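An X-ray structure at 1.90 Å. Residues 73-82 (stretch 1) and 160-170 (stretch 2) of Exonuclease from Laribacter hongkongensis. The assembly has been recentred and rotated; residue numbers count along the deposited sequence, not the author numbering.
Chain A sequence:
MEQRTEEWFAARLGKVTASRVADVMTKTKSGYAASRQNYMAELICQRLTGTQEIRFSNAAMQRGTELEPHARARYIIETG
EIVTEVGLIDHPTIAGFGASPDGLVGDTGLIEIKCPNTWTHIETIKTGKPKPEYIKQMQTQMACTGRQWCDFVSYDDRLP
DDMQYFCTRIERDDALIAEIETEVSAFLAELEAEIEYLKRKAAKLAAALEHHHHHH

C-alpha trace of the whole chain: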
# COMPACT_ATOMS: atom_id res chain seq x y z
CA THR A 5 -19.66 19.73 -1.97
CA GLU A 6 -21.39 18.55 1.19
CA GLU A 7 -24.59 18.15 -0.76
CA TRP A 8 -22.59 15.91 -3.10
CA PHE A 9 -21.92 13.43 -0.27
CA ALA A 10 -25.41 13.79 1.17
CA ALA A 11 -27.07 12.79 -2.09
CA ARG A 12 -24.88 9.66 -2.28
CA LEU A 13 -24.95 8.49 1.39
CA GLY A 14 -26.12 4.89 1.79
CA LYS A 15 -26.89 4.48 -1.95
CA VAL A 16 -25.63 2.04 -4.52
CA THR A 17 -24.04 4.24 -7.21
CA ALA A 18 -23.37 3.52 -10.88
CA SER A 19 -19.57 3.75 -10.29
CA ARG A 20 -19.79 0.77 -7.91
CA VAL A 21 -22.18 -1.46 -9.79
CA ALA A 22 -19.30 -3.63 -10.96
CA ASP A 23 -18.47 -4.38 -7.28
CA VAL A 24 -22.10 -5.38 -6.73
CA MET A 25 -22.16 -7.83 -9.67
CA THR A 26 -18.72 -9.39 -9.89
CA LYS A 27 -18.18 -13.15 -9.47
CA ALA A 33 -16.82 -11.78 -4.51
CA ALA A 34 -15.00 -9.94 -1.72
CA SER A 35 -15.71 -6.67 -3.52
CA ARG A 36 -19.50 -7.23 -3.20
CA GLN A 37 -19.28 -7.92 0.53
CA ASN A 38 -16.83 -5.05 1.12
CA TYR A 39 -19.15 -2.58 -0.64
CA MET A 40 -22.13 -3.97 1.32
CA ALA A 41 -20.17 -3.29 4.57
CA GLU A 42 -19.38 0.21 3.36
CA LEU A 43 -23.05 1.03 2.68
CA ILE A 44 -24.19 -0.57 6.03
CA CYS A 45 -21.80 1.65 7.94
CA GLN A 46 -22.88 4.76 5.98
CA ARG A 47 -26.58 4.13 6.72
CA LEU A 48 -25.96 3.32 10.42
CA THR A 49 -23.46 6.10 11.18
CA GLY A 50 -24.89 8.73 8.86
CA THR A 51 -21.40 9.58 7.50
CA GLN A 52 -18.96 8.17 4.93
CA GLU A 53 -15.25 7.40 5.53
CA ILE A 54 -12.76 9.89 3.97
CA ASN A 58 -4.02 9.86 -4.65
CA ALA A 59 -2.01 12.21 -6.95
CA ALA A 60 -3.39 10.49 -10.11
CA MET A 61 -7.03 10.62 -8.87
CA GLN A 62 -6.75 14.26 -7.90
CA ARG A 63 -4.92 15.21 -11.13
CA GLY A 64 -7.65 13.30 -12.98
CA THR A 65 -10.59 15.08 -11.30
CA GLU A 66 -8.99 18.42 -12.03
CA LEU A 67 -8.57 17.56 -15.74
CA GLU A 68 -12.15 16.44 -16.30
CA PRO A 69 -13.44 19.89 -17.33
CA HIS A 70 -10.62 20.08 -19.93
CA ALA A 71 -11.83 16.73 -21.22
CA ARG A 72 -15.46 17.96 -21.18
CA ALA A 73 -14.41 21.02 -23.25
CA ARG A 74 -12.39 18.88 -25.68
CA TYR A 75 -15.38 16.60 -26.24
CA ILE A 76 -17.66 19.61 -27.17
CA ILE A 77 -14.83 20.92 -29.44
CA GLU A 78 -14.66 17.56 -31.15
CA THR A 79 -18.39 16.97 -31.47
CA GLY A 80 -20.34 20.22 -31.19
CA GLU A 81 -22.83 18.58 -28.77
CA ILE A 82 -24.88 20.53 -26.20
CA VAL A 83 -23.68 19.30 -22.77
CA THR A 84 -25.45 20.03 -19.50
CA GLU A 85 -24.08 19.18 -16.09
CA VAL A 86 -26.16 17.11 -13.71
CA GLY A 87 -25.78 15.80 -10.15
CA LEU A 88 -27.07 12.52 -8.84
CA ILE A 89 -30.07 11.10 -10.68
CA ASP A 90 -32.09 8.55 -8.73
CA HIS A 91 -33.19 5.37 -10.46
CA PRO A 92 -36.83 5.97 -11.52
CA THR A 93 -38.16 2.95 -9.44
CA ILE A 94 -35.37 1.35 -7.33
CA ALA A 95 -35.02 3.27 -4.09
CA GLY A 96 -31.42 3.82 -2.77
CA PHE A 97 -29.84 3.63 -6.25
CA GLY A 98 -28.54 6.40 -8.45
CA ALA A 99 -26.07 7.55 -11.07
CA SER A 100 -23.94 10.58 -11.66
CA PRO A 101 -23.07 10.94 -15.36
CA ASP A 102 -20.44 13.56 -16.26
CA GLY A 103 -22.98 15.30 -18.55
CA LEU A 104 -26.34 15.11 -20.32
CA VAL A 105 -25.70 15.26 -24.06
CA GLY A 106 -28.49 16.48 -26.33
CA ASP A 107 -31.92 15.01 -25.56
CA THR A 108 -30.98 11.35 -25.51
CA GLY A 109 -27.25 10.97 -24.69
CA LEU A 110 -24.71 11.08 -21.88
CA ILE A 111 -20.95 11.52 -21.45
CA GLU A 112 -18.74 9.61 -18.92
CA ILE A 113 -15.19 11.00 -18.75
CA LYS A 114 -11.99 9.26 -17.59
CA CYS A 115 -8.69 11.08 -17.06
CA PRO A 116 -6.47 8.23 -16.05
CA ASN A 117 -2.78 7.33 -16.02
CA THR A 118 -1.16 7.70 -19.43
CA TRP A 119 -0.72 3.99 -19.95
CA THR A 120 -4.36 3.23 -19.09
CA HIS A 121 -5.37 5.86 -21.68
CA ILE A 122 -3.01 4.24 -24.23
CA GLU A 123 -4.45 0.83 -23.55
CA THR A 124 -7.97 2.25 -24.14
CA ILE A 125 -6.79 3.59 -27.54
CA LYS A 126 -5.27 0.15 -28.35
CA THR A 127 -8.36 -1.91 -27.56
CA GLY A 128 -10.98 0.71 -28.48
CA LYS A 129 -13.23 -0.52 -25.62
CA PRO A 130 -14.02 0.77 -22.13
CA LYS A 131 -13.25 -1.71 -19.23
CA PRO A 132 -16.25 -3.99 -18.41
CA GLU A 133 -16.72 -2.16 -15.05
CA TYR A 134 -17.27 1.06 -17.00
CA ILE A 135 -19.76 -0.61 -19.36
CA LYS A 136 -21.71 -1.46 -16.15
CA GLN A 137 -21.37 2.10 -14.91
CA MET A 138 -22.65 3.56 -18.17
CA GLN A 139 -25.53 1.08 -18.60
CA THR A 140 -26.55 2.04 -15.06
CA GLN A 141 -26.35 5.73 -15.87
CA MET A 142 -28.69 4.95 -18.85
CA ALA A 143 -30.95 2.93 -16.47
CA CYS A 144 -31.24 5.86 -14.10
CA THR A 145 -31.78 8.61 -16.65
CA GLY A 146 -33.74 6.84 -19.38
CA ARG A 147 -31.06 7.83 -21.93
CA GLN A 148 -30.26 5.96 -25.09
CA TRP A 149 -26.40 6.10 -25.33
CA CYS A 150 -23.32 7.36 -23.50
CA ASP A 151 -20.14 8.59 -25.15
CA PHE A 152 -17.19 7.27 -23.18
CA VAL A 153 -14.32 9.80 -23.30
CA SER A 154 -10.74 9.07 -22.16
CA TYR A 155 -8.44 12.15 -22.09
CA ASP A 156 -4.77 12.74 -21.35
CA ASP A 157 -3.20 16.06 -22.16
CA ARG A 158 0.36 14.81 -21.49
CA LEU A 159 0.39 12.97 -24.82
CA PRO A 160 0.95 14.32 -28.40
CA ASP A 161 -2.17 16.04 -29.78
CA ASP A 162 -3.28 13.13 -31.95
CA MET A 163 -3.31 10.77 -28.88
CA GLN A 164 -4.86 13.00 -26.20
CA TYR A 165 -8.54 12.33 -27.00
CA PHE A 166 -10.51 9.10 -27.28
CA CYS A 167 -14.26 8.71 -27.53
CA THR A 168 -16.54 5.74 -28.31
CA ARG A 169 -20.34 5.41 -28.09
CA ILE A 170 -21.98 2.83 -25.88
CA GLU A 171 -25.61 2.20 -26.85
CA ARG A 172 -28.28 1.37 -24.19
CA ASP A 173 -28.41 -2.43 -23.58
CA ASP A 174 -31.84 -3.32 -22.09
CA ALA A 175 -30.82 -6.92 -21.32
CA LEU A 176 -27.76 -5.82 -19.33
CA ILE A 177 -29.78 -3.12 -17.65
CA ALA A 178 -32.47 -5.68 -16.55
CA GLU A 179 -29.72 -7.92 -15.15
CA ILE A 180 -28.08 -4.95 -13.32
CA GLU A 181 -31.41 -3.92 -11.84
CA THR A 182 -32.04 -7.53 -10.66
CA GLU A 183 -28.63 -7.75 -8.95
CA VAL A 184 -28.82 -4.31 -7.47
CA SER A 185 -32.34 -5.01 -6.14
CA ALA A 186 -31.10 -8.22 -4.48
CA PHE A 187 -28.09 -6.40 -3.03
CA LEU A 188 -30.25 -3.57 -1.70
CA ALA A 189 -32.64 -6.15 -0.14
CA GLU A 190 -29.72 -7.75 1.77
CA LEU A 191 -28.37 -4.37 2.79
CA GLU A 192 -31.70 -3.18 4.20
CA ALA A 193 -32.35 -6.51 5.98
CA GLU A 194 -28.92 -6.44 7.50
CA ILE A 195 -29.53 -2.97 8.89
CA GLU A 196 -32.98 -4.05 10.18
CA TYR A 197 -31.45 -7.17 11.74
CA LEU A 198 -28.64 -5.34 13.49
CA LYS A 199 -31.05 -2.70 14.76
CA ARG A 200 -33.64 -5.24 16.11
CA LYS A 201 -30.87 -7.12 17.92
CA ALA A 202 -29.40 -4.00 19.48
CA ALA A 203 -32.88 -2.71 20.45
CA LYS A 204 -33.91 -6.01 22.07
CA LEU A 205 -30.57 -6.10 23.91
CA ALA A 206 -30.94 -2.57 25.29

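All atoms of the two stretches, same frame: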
# COMPACT_ATOMS: atom_id res chain seq x y z
N ALA A 73 -14.51 19.99 -22.21
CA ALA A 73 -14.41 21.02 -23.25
C ALA A 73 -13.93 20.39 -24.54
O ALA A 73 -14.52 20.64 -25.58
CB ALA A 73 -13.52 22.16 -22.83
N ARG A 74 -12.89 19.56 -24.49
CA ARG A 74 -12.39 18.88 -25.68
C ARG A 74 -13.47 18.08 -26.40
O ARG A 74 -13.51 18.03 -27.65
CB ARG A 74 -11.18 17.98 -25.35
CG ARG A 74 -10.58 17.26 -26.57
CD ARG A 74 -9.83 18.26 -27.56
NE ARG A 74 -8.99 17.47 -28.46
CZ ARG A 74 -7.70 17.16 -28.27
NH1 ARG A 74 -7.01 17.65 -27.25
NH2 ARG A 74 -7.08 16.39 -29.14
N TYR A 75 -14.32 17.40 -25.63
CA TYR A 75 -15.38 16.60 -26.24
C TYR A 75 -16.32 17.52 -27.06
O TYR A 75 -16.66 17.18 -28.18
CB TYR A 75 -16.21 15.90 -25.16
CG TYR A 75 -17.50 15.28 -25.64
CD1 TYR A 75 -17.51 14.05 -26.29
CD2 TYR A 75 -18.73 15.92 -25.41
CE1 TYR A 75 -18.69 13.45 -26.67
CE2 TYR A 75 -19.94 15.32 -25.82
CZ TYR A 75 -19.91 14.09 -26.44
OH TYR A 75 -21.05 13.43 -26.85
N ILE A 76 -16.77 18.61 -26.46
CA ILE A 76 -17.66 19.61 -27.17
C ILE A 76 -16.92 20.21 -28.40
O ILE A 76 -17.51 20.40 -29.48
CB ILE A 76 -18.16 20.70 -26.21
CG1 ILE A 76 -18.97 20.12 -25.04
CG2 ILE A 76 -19.08 21.77 -26.92
CD1 ILE A 76 -18.95 21.05 -23.81
N ILE A 77 -15.63 20.47 -28.27
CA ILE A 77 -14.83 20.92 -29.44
C ILE A 77 -14.91 19.89 -30.53
O ILE A 77 -15.21 20.24 -31.70
CB ILE A 77 -13.37 21.20 -29.07
CG1 ILE A 77 -13.32 22.41 -28.15
CG2 ILE A 77 -12.50 21.42 -30.31
CD1 ILE A 77 -11.95 22.63 -27.52
N GLU A 78 -14.69 18.63 -30.18
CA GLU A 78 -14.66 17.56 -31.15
C GLU A 78 -16.03 17.23 -31.75
O GLU A 78 -16.11 16.69 -32.86
CB GLU A 78 -14.03 16.29 -30.57
CG GLU A 78 -12.58 16.48 -30.09
CD GLU A 78 -11.58 16.52 -31.21
OE1 GLU A 78 -10.42 16.92 -30.98
OE2 GLU A 78 -11.93 16.11 -32.34
N THR A 79 -17.11 17.51 -31.02
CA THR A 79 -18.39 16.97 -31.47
C THR A 79 -19.42 18.04 -31.74
O THR A 79 -20.37 17.80 -32.45
CB THR A 79 -19.04 16.04 -30.42
OG1 THR A 79 -19.28 16.81 -29.23
CG2 THR A 79 -18.19 14.80 -30.14
N GLY A 80 -19.30 19.19 -31.10
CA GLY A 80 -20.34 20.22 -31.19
C GLY A 80 -21.62 19.93 -30.43
O GLY A 80 -22.65 20.61 -30.68
N GLU A 81 -21.61 18.96 -29.50
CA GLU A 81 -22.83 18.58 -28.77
C GLU A 81 -23.17 19.58 -27.66
O GLU A 81 -22.27 20.24 -27.11
CB GLU A 81 -22.72 17.18 -28.17
CG GLU A 81 -22.56 16.09 -29.17
CD GLU A 81 -23.90 15.46 -29.65
OE1 GLU A 81 -24.98 15.95 -29.30
OE2 GLU A 81 -23.84 14.45 -30.37
N ILE A 82 -24.45 19.73 -27.35
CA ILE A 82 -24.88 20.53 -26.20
C ILE A 82 -24.75 19.67 -24.93
O ILE A 82 -25.44 18.65 -24.78
CB ILE A 82 -26.36 20.99 -26.36
CG1 ILE A 82 -26.89 21.70 -25.10
CG2 ILE A 82 -27.27 19.81 -26.64
CD1 ILE A 82 -27.07 23.21 -25.25
N PRO A 160 1.04 13.50 -27.16
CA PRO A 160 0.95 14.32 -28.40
C PRO A 160 -0.53 14.56 -28.74
O PRO A 160 -1.38 13.74 -28.39
CB PRO A 160 1.53 13.38 -29.46
CG PRO A 160 2.55 12.57 -28.68
CD PRO A 160 1.75 12.24 -27.41
N ASP A 161 -0.81 15.65 -29.47
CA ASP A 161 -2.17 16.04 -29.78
C ASP A 161 -3.02 14.91 -30.35
O ASP A 161 -4.17 14.74 -29.92
CB ASP A 161 -2.26 17.28 -30.70
CG ASP A 161 -3.73 17.67 -30.98
OD1 ASP A 161 -4.43 18.17 -30.05
OD2 ASP A 161 -4.20 17.41 -32.11
N ASP A 162 -2.46 14.12 -31.27
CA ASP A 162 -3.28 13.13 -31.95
C ASP A 162 -3.50 11.88 -31.08
O ASP A 162 -4.05 10.92 -31.57
CB ASP A 162 -2.69 12.75 -33.33
CG ASP A 162 -1.27 12.17 -33.23
OD1 ASP A 162 -0.65 11.92 -34.31
OD2 ASP A 162 -0.76 11.95 -32.08
N MET A 163 -3.04 11.89 -29.82
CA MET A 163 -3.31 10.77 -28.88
C MET A 163 -4.02 11.19 -27.60
O MET A 163 -4.28 10.36 -26.75
CB MET A 163 -1.99 10.10 -28.46
CG MET A 163 -1.28 9.39 -29.56
SD MET A 163 0.23 8.58 -28.90
CE MET A 163 1.00 8.04 -30.42
N GLN A 164 -4.34 12.48 -27.45
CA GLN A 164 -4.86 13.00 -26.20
C GLN A 164 -6.32 12.58 -25.97
O GLN A 164 -6.75 12.42 -24.80
CB GLN A 164 -4.76 14.50 -26.16
CG GLN A 164 -3.31 15.01 -26.08
CD GLN A 164 -3.19 16.52 -26.18
OE1 GLN A 164 -2.10 17.09 -25.94
NE2 GLN A 164 -4.26 17.18 -26.57
N TYR A 165 -7.07 12.43 -27.07
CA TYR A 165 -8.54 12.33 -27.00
C TYR A 165 -9.08 11.07 -27.59
O TYR A 165 -8.72 10.71 -28.72
CB TYR A 165 -9.17 13.56 -27.67
CG TYR A 165 -10.67 13.48 -27.77
CD1 TYR A 165 -11.48 13.86 -26.69
CD2 TYR A 165 -11.27 13.06 -28.95
CE1 TYR A 165 -12.89 13.81 -26.80
CE2 TYR A 165 -12.64 13.02 -29.09
CZ TYR A 165 -13.45 13.40 -28.04
OH TYR A 165 -14.80 13.32 -28.25
N PHE A 166 -9.90 10.34 -26.81
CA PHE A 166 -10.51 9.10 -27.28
C PHE A 166 -11.98 9.14 -26.90
O PHE A 166 -12.33 9.55 -25.77
CB PHE A 166 -9.86 7.85 -26.64
CG PHE A 166 -10.62 6.58 -26.89
CD1 PHE A 166 -10.36 5.82 -28.00
CD2 PHE A 166 -11.66 6.18 -26.04
CE1 PHE A 166 -11.05 4.67 -28.26
CE2 PHE A 166 -12.37 5.04 -26.27
CZ PHE A 166 -12.05 4.26 -27.37
N CYS A 167 -12.83 8.73 -27.83
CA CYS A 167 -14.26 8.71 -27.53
C CYS A 167 -14.90 7.57 -28.30
O CYS A 167 -14.55 7.32 -29.50
CB CYS A 167 -14.92 10.05 -27.80
SG CYS A 167 -16.75 10.05 -27.61
N THR A 168 -15.78 6.83 -27.62
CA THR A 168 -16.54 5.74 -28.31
C THR A 168 -17.95 5.69 -27.70
O THR A 168 -18.12 5.99 -26.51
CB THR A 168 -15.82 4.38 -28.22
OG1 THR A 168 -16.41 3.44 -29.14
CG2 THR A 168 -15.87 3.77 -26.76
N ARG A 169 -18.95 5.34 -28.53
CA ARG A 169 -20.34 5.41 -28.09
C ARG A 169 -20.82 4.08 -27.61
O ARG A 169 -20.63 3.06 -28.29
CB ARG A 169 -21.28 5.83 -29.21
CG ARG A 169 -22.67 6.27 -28.64
CD ARG A 169 -23.38 7.19 -29.60
NE ARG A 169 -22.87 8.56 -29.51
CZ ARG A 169 -23.45 9.58 -30.12
NH1 ARG A 169 -24.54 9.36 -30.85
NH2 ARG A 169 -22.97 10.80 -30.02
N ILE A 170 -21.45 4.08 -26.44
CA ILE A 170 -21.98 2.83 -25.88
C ILE A 170 -23.50 2.98 -25.90
O ILE A 170 -24.06 3.86 -25.22
CB ILE A 170 -21.47 2.58 -24.42
CG1 ILE A 170 -19.92 2.57 -24.39
CG2 ILE A 170 -22.10 1.27 -23.86
CD1 ILE A 170 -19.22 1.37 -25.20
O HOH W 1 -25.50 12.67 -31.14

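Residues 73-79 form the last turns of a helix that begins earlier in the chain, and residues 165-170 form a strand that continues beyond the second stretch. Their axes approach to 9.8 Å at an angle of 69°, so the helix crosses the strand steeply and the backbones stay apart: the nearest CA pairs are Arg74 CA to Tyr165 CA at 7.7 Å and Tyr75 CA to Cys167 CA at 8.1 Å. Side chains must fill that gap, and together the stretches bury 402 Å². The helix ends at Thr79, and Gly80, the first residue to leave helical geometry, has a phi of 73°, a conformation that glycine tolerates readily. Thr79 (chi1 p) secures this end, with OG1 donating to Tyr75 O at 2.8 Å and accepting from Glu81 N at 3.2 Å.

Tyr165 is the centre of the contact, with 115 Å² covered. Its CA-to-CB bond points toward the helix, and its t rotamer lays the ring along residues one helical turn apart. Glu78 CG sits 3.8 Å from the ring centroid, 18° off the normal, a CH-pi contact over the face. Arg74 CG lies 3.5 Å from Tyr165 CD1, while Tyr75 CD1 is 3.4 Å from Tyr165 OH. A broad, flat side chain suits this position because it can meet the aliphatic parts of charged residues as well as another aromatic ring.

Arg74, with 95 Å² covered, combines packing with charge. Its guanidinium has Tyr165 CB over one face, and within the helix Arg74 NE donates to Glu78 OE1 at 2.9 Å (165°), a salt bridge that links two residues packed on the same side of the Tyr165 ring. The far end reaches the loop before the strand: Arg74 NH2 makes a weak hydrogen bond to Asp161 O (3.4 Å, 144°) and a salt bridge to Asp161 OD1 at 3.3 Å. That carboxylate oxygen lies well out of the guanidinium plane, so the attraction is one of charge alone.

Two residues along the strand, Cys167 also points toward the helix. Its SG lies 4.0 Å from Tyr75 CE1 and 5.3 Å from the ring centroid, 84° off the normal, which places the sulfur at the ring edge. The small thiol fits beside the buried Tyr75 ring.

At the periphery, Arg169 starts sideways but its end comes nearer to the first stretch. Arg169 NH2 and Glu81 OE2 form a long salt bridge at 3.8 Å, supplemented by water 1, which donates to Glu81 OE2 at 2.6 Å and accepts weakly from Arg169 NH2 at 3.3 Å.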